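Periplasmic binding protein (Veillonella parvula, PDB 4LJS) is probably the substrate-capturing component of an ABC importer, binding its ligand between two lobes outside the cytoplasmic membrane. Local coordinates at residues A145-M151 with K213-I219. Coordinates in Å, arbitrary orientation, origin at the centre of the assembly. Numbering follows the deposited sequence.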
loop_
_atom_site.group_PDB
_atom_site.type_symbol
_atom_site.label_atom_id
_atom_site.label_comp_id
_atom_site.label_asym_id
_atom_site.label_seq_id
_atom_site.Cartn_x
_atom_site.Cartn_y
_atom_site.Cartn_z
ATOM N N ALA A 145 -3.694 -13.500 -4.011
ATOM C CA ALA A 145 -2.603 -13.440 -4.982
ATOM C C ALA A 145 -2.946 -14.075 -6.330
ATOM O O ALA A 145 -2.240 -13.852 -7.316
ATOM C CB ALA A 145 -1.341 -14.077 -4.402
ATOM N N GLN A 146 -4.026 -14.855 -6.375
ATOM C CA GLN A 146 -4.413 -15.557 -7.600
ATOM C C GLN A 146 -4.695 -14.600 -8.762
ATOM O O GLN A 146 -4.542 -14.965 -9.923
ATOM C CB GLN A 146 -5.612 -16.486 -7.360
ATOM C CG GLN A 146 -6.912 -15.776 -7.012
ATOM C CD GLN A 146 -7.042 -15.456 -5.531
ATOM O OE1 GLN A 146 -6.048 -15.369 -4.810
ATOM N NE2 GLN A 146 -8.277 -15.285 -5.070
ATOM N N SER A 147 -5.106 -13.377 -8.443
ATOM C CA SER A 147 -5.294 -12.348 -9.460
ATOM C C SER A 147 -4.100 -11.397 -9.465
ATOM O O SER A 147 -3.464 -11.188 -8.434
ATOM C CB SER A 147 -6.589 -11.568 -9.209
ATOM O OG SER A 147 -6.581 -10.949 -7.932
ATOM N N ALA A 148 -3.793 -10.834 -10.629
ATOM C CA ALA A 148 -2.717 -9.858 -10.742
ATOM C C ALA A 148 -3.087 -8.580 -9.989
ATOM O O ALA A 148 -4.150 -8.003 -10.204
ATOM C CB ALA A 148 -2.422 -9.558 -12.199
ATOM N N LEU A 149 -2.209 -8.156 -9.087
ATOM C CA LEU A 149 -2.424 -6.936 -8.321
ATOM C C LEU A 149 -1.844 -5.748 -9.089
ATOM O O LEU A 149 -0.727 -5.817 -9.612
ATOM C CB LEU A 149 -1.804 -7.091 -6.937
ATOM C CG LEU A 149 -2.386 -8.313 -6.211
ATOM C CD1 LEU A 149 -1.708 -8.561 -4.874
ATOM C CD2 LEU A 149 -3.903 -8.174 -6.032
ATOM N N THR A 150 -2.622 -4.675 -9.196
ATOM C CA THR A 150 -2.257 -3.574 -10.089
ATOM C C THR A 150 -2.289 -2.200 -9.423
ATOM O O THR A 150 -2.891 -2.025 -8.353
ATOM C CB THR A 150 -3.192 -3.515 -11.321
ATOM O OG1 THR A 150 -4.529 -3.235 -10.889
ATOM C CG2 THR A 150 -3.162 -4.842 -12.114
HETATM N N MSE A 151 -1.651 -1.227 -10.077
HETATM C CA MSE A 151 -1.721 0.161 -9.643
HETATM C C MSE A 151 -3.158 0.667 -9.733
HETATM O O MSE A 151 -3.614 1.427 -8.877
HETATM C CB MSE A 151 -0.789 1.041 -10.487
HETATM C CG MSE A 151 0.681 0.677 -10.355
HETATM SE SE MSE A 151 1.868 1.921 -11.266
HETATM C CE MSE A 151 1.620 3.442 -10.086
ATOM N N LYS A 213 2.625 -10.589 -11.533
ATOM C CA LYS A 213 1.305 -10.554 -10.920
ATOM C C LYS A 213 1.265 -9.804 -9.584
ATOM O O LYS A 213 0.214 -9.728 -8.950
ATOM C CB LYS A 213 0.735 -11.966 -10.770
ATOM C CG LYS A 213 0.496 -12.662 -12.104
ATOM C CD LYS A 213 -0.115 -14.039 -11.929
ATOM C CE LYS A 213 -1.585 -13.963 -11.534
ATOM N NZ LYS A 213 -2.192 -15.323 -11.457
ATOM N N THR A 214 2.399 -9.249 -9.161
ATOM C CA THR A 214 2.434 -8.464 -7.926
ATOM C C THR A 214 2.427 -6.970 -8.245
ATOM O O THR A 214 2.791 -6.560 -9.348
ATOM C CB THR A 214 3.680 -8.765 -7.075
ATOM O OG1 THR A 214 4.840 -8.204 -7.710
ATOM C CG2 THR A 214 3.857 -10.269 -6.883
ATOM N N LEU A 215 2.014 -6.159 -7.277
ATOM C CA LEU A 215 1.977 -4.719 -7.482
ATOM C C LEU A 215 3.373 -4.151 -7.757
ATOM O O LEU A 215 3.534 -3.292 -8.627
ATOM C CB LEU A 215 1.324 -4.007 -6.297
ATOM C CG LEU A 215 1.411 -2.476 -6.376
ATOM C CD1 LEU A 215 0.671 -1.935 -7.608
ATOM C CD2 LEU A 215 0.868 -1.862 -5.113
ATOM N N ALA A 216 4.379 -4.631 -7.024
ATOM C CA ALA A 216 5.752 -4.207 -7.284
ATOM C C ALA A 216 6.125 -4.488 -8.731
ATOM O O ALA A 216 6.739 -3.653 -9.391
ATOM C CB ALA A 216 6.732 -4.888 -6.337
ATOM N N GLY A 217 5.742 -5.665 -9.220
ATOM C CA GLY A 217 5.972 -6.023 -10.610
ATOM C C GLY A 217 5.248 -5.061 -11.539
ATOM O O GLY A 217 5.817 -4.583 -12.520
ATOM N N ASN A 218 3.993 -4.760 -11.215
ATOM C CA ASN A 218 3.185 -3.875 -12.048
ATOM C C ASN A 218 3.730 -2.453 -12.053
ATOM O O ASN A 218 3.600 -1.727 -13.041
ATOM C CB ASN A 218 1.718 -3.894 -11.606
ATOM C CG ASN A 218 0.809 -3.091 -12.531
ATOM O OD1 ASN A 218 0.262 -2.056 -12.144
ATOM N ND2 ASN A 218 0.643 -3.569 -13.758
ATOM N N ILE A 219 4.345 -2.050 -10.949
ATOM C CA ILE A 219 4.948 -0.724 -10.894
ATOM C C ILE A 219 6.149 -0.679 -11.837
ATOM O O ILE A 219 6.301 0.269 -12.610
ATOM C CB ILE A 219 5.339 -0.333 -9.470
ATOM C CG1 ILE A 219 4.075 -0.162 -8.617
ATOM C CG2 ILE A 219 6.178 0.950 -9.471
ATOM C CD1 ILE A 219 4.343 -0.219 -7.096
HETATM O O HOH W 1 -0.018 -11.359 -7.104
#
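K213 does most of the polar work at the exposed end of this contact. Its side chain runs alongside the loop, and NZ donates to Q146 O at 2.8 Å; Q146 itself is poorly ordered, so that end is the less certain one. The carbonyl of K213 is busier: L149 N donates to K213 O at 2.9 Å, almost in line, A148 CA sits 3.4 Å from K213 O in a CA-H...O contact, and water 1 donates to the same oxygen and, weakly, to A145 O. T214 turns its side chain from the loop and N-caps helix 215-222, OG1 accepting from G217 N at 3.1 Å while also bonding G211 O. The fold places the contact: as in other binding proteins of the chelatase clan, two lobes are bridged by a long helix, here 168-188; the loop 145-151, which leads into the preceding helix 151-164, meets the start of helix 215-222 in the second lobe. L215 then packs its CD1 3.8 Å from CG of M151, a selenomethionine, and 3.5 Å from M151 N. One turn on, N218 points at the loop, and its OD1 accepts from M151 N at 2.9 Å, just after T150, whose own OG1 caps M153 N. I219 closes the apolar side, CG1 lying 3.9 Å from M151 CG, with L299 of helix 299-310 touching both side chains.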